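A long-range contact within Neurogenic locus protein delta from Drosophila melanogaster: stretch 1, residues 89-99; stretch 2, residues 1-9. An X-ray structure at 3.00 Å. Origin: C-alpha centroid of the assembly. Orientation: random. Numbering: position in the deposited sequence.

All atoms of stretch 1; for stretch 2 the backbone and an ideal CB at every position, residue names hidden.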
# COMPACT_ATOMS: atom_id res chain seq x y z
N THR A 89 -7.80 6.13 8.16
CA THR A 89 -7.85 5.13 7.10
C THR A 89 -6.89 3.99 7.42
O THR A 89 -5.71 4.24 7.71
CB THR A 89 -7.51 5.74 5.74
OG1 THR A 89 -8.40 6.84 5.48
CG2 THR A 89 -7.65 4.71 4.64
N ASN A 90 -7.39 2.76 7.35
CA ASN A 90 -6.58 1.56 7.56
C ASN A 90 -6.82 0.66 6.37
O ASN A 90 -7.98 0.31 6.08
CB ASN A 90 -6.97 0.87 8.87
CG ASN A 90 -5.91 -0.10 9.36
OD1 ASN A 90 -4.80 -0.15 8.83
ND2 ASN A 90 -6.25 -0.89 10.37
N PRO A 91 -5.77 0.25 5.62
CA PRO A 91 -4.34 0.51 5.82
C PRO A 91 -3.91 1.95 5.58
O PRO A 91 -4.58 2.70 4.88
CB PRO A 91 -3.67 -0.42 4.80
CG PRO A 91 -4.72 -1.42 4.42
CD PRO A 91 -6.00 -0.67 4.50
N ILE A 92 -2.77 2.32 6.17
CA ILE A 92 -2.17 3.63 5.96
C ILE A 92 -1.29 3.57 4.72
O ILE A 92 -0.48 2.64 4.58
CB ILE A 92 -1.36 4.06 7.20
CG1 ILE A 92 -2.19 3.88 8.47
CG2 ILE A 92 -0.90 5.50 7.06
CD1 ILE A 92 -1.44 4.21 9.74
N GLN A 93 -1.43 4.55 3.84
CA GLN A 93 -0.77 4.54 2.54
C GLN A 93 0.25 5.67 2.45
O GLN A 93 -0.09 6.83 2.68
CB GLN A 93 -1.78 4.66 1.40
CG GLN A 93 -2.71 3.47 1.27
CD GLN A 93 -3.49 3.49 -0.03
OE1 GLN A 93 -3.35 4.41 -0.84
NE2 GLN A 93 -4.33 2.48 -0.23
N PHE A 94 1.49 5.32 2.11
CA PHE A 94 2.54 6.29 1.81
C PHE A 94 2.89 6.19 0.33
O PHE A 94 3.68 5.31 -0.06
CB PHE A 94 3.78 6.05 2.67
CG PHE A 94 3.49 5.97 4.14
CD1 PHE A 94 3.15 4.76 4.73
CD2 PHE A 94 3.59 7.10 4.94
CE1 PHE A 94 2.89 4.69 6.09
CE2 PHE A 94 3.33 7.03 6.29
CZ PHE A 94 2.98 5.83 6.87
N PRO A 95 2.34 7.04 -0.53
CA PRO A 95 2.61 6.93 -1.96
C PRO A 95 3.95 7.53 -2.34
O PRO A 95 4.55 8.31 -1.61
CB PRO A 95 1.45 7.71 -2.59
CG PRO A 95 1.15 8.77 -1.58
CD PRO A 95 1.42 8.15 -0.23
N PHE A 96 4.42 7.14 -3.53
CA PHE A 96 5.64 7.68 -4.10
C PHE A 96 5.47 7.83 -5.60
O PHE A 96 4.52 7.31 -6.19
CB PHE A 96 6.86 6.79 -3.77
CG PHE A 96 6.64 5.33 -4.04
CD1 PHE A 96 6.13 4.49 -3.07
CD2 PHE A 96 6.99 4.78 -5.27
CE1 PHE A 96 5.94 3.14 -3.31
CE2 PHE A 96 6.81 3.43 -5.52
CZ PHE A 96 6.28 2.61 -4.54
N SER A 97 6.39 8.58 -6.21
CA SER A 97 6.35 8.84 -7.65
C SER A 97 7.64 8.42 -8.35
O SER A 97 7.82 8.73 -9.53
CB SER A 97 6.07 10.32 -7.91
OG SER A 97 4.83 10.71 -7.36
N PHE A 98 8.53 7.73 -7.65
CA PHE A 98 9.80 7.27 -8.19
C PHE A 98 9.82 5.75 -8.20
O PHE A 98 8.84 5.09 -7.84
CB PHE A 98 10.97 7.83 -7.38
CG PHE A 98 10.74 7.82 -5.90
CD1 PHE A 98 10.99 6.67 -5.15
CD2 PHE A 98 10.27 8.94 -5.24
CE1 PHE A 98 10.78 6.66 -3.79
CE2 PHE A 98 10.05 8.93 -3.88
CZ PHE A 98 10.31 7.79 -3.15
N SER A 99 10.95 5.18 -8.63
CA SER A 99 11.12 3.74 -8.57
C SER A 99 11.26 3.30 -7.12
O SER A 99 11.98 3.94 -6.34
CB SER A 99 12.34 3.32 -9.38
OG SER A 99 12.30 3.85 -10.69
N UNK A 1 2.21 5.85 -9.12
CA UNK A 1 3.35 4.95 -9.16
C UNK A 1 3.59 4.29 -7.80
O UNK A 1 4.47 4.72 -7.06
CB UNK A 1 4.60 5.71 -9.61
N UNK A 2 2.81 3.27 -7.49
CA UNK A 2 3.04 2.49 -6.28
C UNK A 2 2.71 3.19 -4.98
O UNK A 2 2.52 4.41 -4.94
CB UNK A 2 4.51 2.05 -6.24
N UNK A 3 2.64 2.42 -3.90
CA UNK A 3 2.35 2.94 -2.57
C UNK A 3 2.71 1.88 -1.53
O UNK A 3 2.56 0.68 -1.77
CB UNK A 3 0.88 3.35 -2.45
N UNK A 4 3.19 2.35 -0.38
CA UNK A 4 3.53 1.48 0.74
C UNK A 4 2.37 1.49 1.72
O UNK A 4 2.03 2.54 2.27
CB UNK A 4 4.83 1.92 1.42
N UNK A 5 1.75 0.33 1.92
CA UNK A 5 0.60 0.19 2.80
C UNK A 5 1.01 -0.53 4.08
O UNK A 5 1.59 -1.62 4.02
CB UNK A 5 -0.53 -0.56 2.10
N UNK A 6 0.70 0.08 5.22
CA UNK A 6 0.89 -0.54 6.53
C UNK A 6 -0.47 -0.68 7.19
O UNK A 6 -1.12 0.33 7.49
CB UNK A 6 1.84 0.28 7.40
N UNK A 7 -0.91 -1.92 7.41
CA UNK A 7 -2.22 -2.20 7.97
C UNK A 7 -2.05 -2.72 9.39
O UNK A 7 -1.59 -3.85 9.60
CB UNK A 7 -2.98 -3.21 7.11
N UNK A 8 -2.42 -1.90 10.37
CA UNK A 8 -2.41 -2.34 11.76
C UNK A 8 -3.58 -3.27 12.02
O UNK A 8 -4.70 -3.04 11.54
CB UNK A 8 -2.46 -1.14 12.71
N UNK A 9 -3.33 -4.34 12.77
CA UNK A 9 -4.36 -5.34 13.06
C UNK A 9 -4.76 -5.35 14.53
O UNK A 9 -5.92 -5.06 14.85
CB UNK A 9 -3.87 -6.73 12.65

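Position 1 lies beside the segment that follows the strand of stretch 1. Its ideal CB points toward that segment, 3.8 Å from Phe-96 O and 4.1 Å from Ser-97 CA, so it meets backbone rather than a hydrophobic pocket. A small residue, polar or not, would suit. The deposited residue is Ser-1, whose CB packs against Ser-97 CA at 4.1 Å.

Position 2 is far more restrictive. Phi is +72°, a value that by itself favours glycine, and the ideal CB would sit 2.5 Å from Phe-96 CZ, a clash. The angle favours glycine, and the clash leaves no room for a CB with the Phe-96 ring where it lies; the residue is Gly-2. Its bare backbone lets that ring lie close, with Gly-2 C over one face.

At position 3 the antiparallel pairing begins, opposite Pro-95 and without hydrogen bonds between the pair. The two CA atoms, of Pro-95 and position 3, are just 4.0 Å apart, and the CB points to the same side of the sheet as Gln-93 and Pro-95. Small or beta-favouring residues such as serine, threonine, alanine or valine are plausible. Ser-3 is found; its OG touches Pro-95 CB at 3.5 Å and donates a hydrogen bond to the neighbouring Gly-2 O at 2.6 Å.

Position 4 faces Phe-94 in a hydrogen-bonded pair: its N donates to Phe-94 O at 3.0 Å, and Phe-94 N donates to its O at 2.8 Å. The CB points to the side carrying Ile-92 and Phe-94, where a large apolar or aromatic group would fit. Phe-4 supplies a ring whose CD1 meets Phe-94 CD1 at 4.0 Å.

Position 5 returns to the side of Gln-93, with its ideal CB 4.1 Å from Pro-91 CB and 4.7 Å from Gln-93 CG. An extended polar chain could lie along the glutamine, although the amide offers both a donor and an acceptor and so does not fix the charge. The choice is Glu-5: its CB packs on Pro-91 CB at 4.1 Å, and its OE2 comes within 2.9 Å of Gln-93 NE2.

Position 6 forms the next hydrogen-bonded pair, with Ile-92: the N of position 6 donates to Ile-92 O, and Ile-92 N donates to the O of position 6, both at 2.9 Å. Its CB lies on the apolar side, 4.7 Å from Phe-94 CE1, so leucine, isoleucine, valine or phenylalanine would serve. Leu-6 continues that surface.

At position 7 the CA-to-CB bond runs sideways, and the ideal CB lies 3.7 Å from Pro-91 CG; a chain with an aliphatic base would suit. Arg-7 lays its CB against that proline carbon, while its end leads away to partners elsewhere in the structure.

Position 8 is held through its backbone: Asn-90 ND2 donates to its O at 2.9 Å, and its N makes a weak bond to Asn-90 OD1 at 3.3 Å. The CA-to-CB bond runs sideways, setting no strong demand, though an apolar chain could approach Ile-92. Leu-8 brings its CD1 to 4.5 Å from Ile-92 CD1.

Position 9 points away from stretch 1, leaving the choice open, and holds Lys-9.

Stretch 2 1-9: SGSFELRLK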
# COMPACT_ATOMS: atom_id res chain seq x y z
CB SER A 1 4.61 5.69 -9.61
OG SER A 1 4.54 6.02 -10.99
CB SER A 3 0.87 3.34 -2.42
OG SER A 3 0.54 4.41 -3.28
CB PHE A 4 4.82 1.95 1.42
CG PHE A 4 5.27 1.07 2.56
CD1 PHE A 4 4.74 1.21 3.83
CD2 PHE A 4 6.26 0.11 2.36
CE1 PHE A 4 5.16 0.40 4.87
CE2 PHE A 4 6.68 -0.70 3.40
CZ PHE A 4 6.13 -0.55 4.65
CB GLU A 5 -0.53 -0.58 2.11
CG GLU A 5 -1.21 0.18 0.99
CD GLU A 5 -2.16 -0.69 0.19
OE1 GLU A 5 -1.92 -1.91 0.11
OE2 GLU A 5 -3.15 -0.15 -0.36
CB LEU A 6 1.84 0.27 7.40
CG LEU A 6 1.89 -0.12 8.88
CD1 LEU A 6 2.32 -1.57 9.05
CD2 LEU A 6 2.81 0.80 9.66
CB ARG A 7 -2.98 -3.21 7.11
CG ARG A 7 -4.30 -3.66 7.72
CD ARG A 7 -5.07 -4.56 6.77
NE ARG A 7 -4.35 -5.79 6.47
CZ ARG A 7 -4.72 -6.68 5.56
NH1 ARG A 7 -5.81 -6.50 4.83
NH2 ARG A 7 -3.98 -7.76 5.37
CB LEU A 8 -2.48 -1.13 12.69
CG LEU A 8 -1.59 0.05 12.33
CD1 LEU A 8 -2.01 1.29 13.11
CD2 LEU A 8 -0.13 -0.27 12.60
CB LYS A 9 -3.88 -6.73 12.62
CG LYS A 9 -3.58 -6.83 11.13
CD LYS A 9 -3.56 -8.28 10.66
CE LYS A 9 -2.47 -9.08 11.36
NZ LYS A 9 -2.46 -10.50 10.92
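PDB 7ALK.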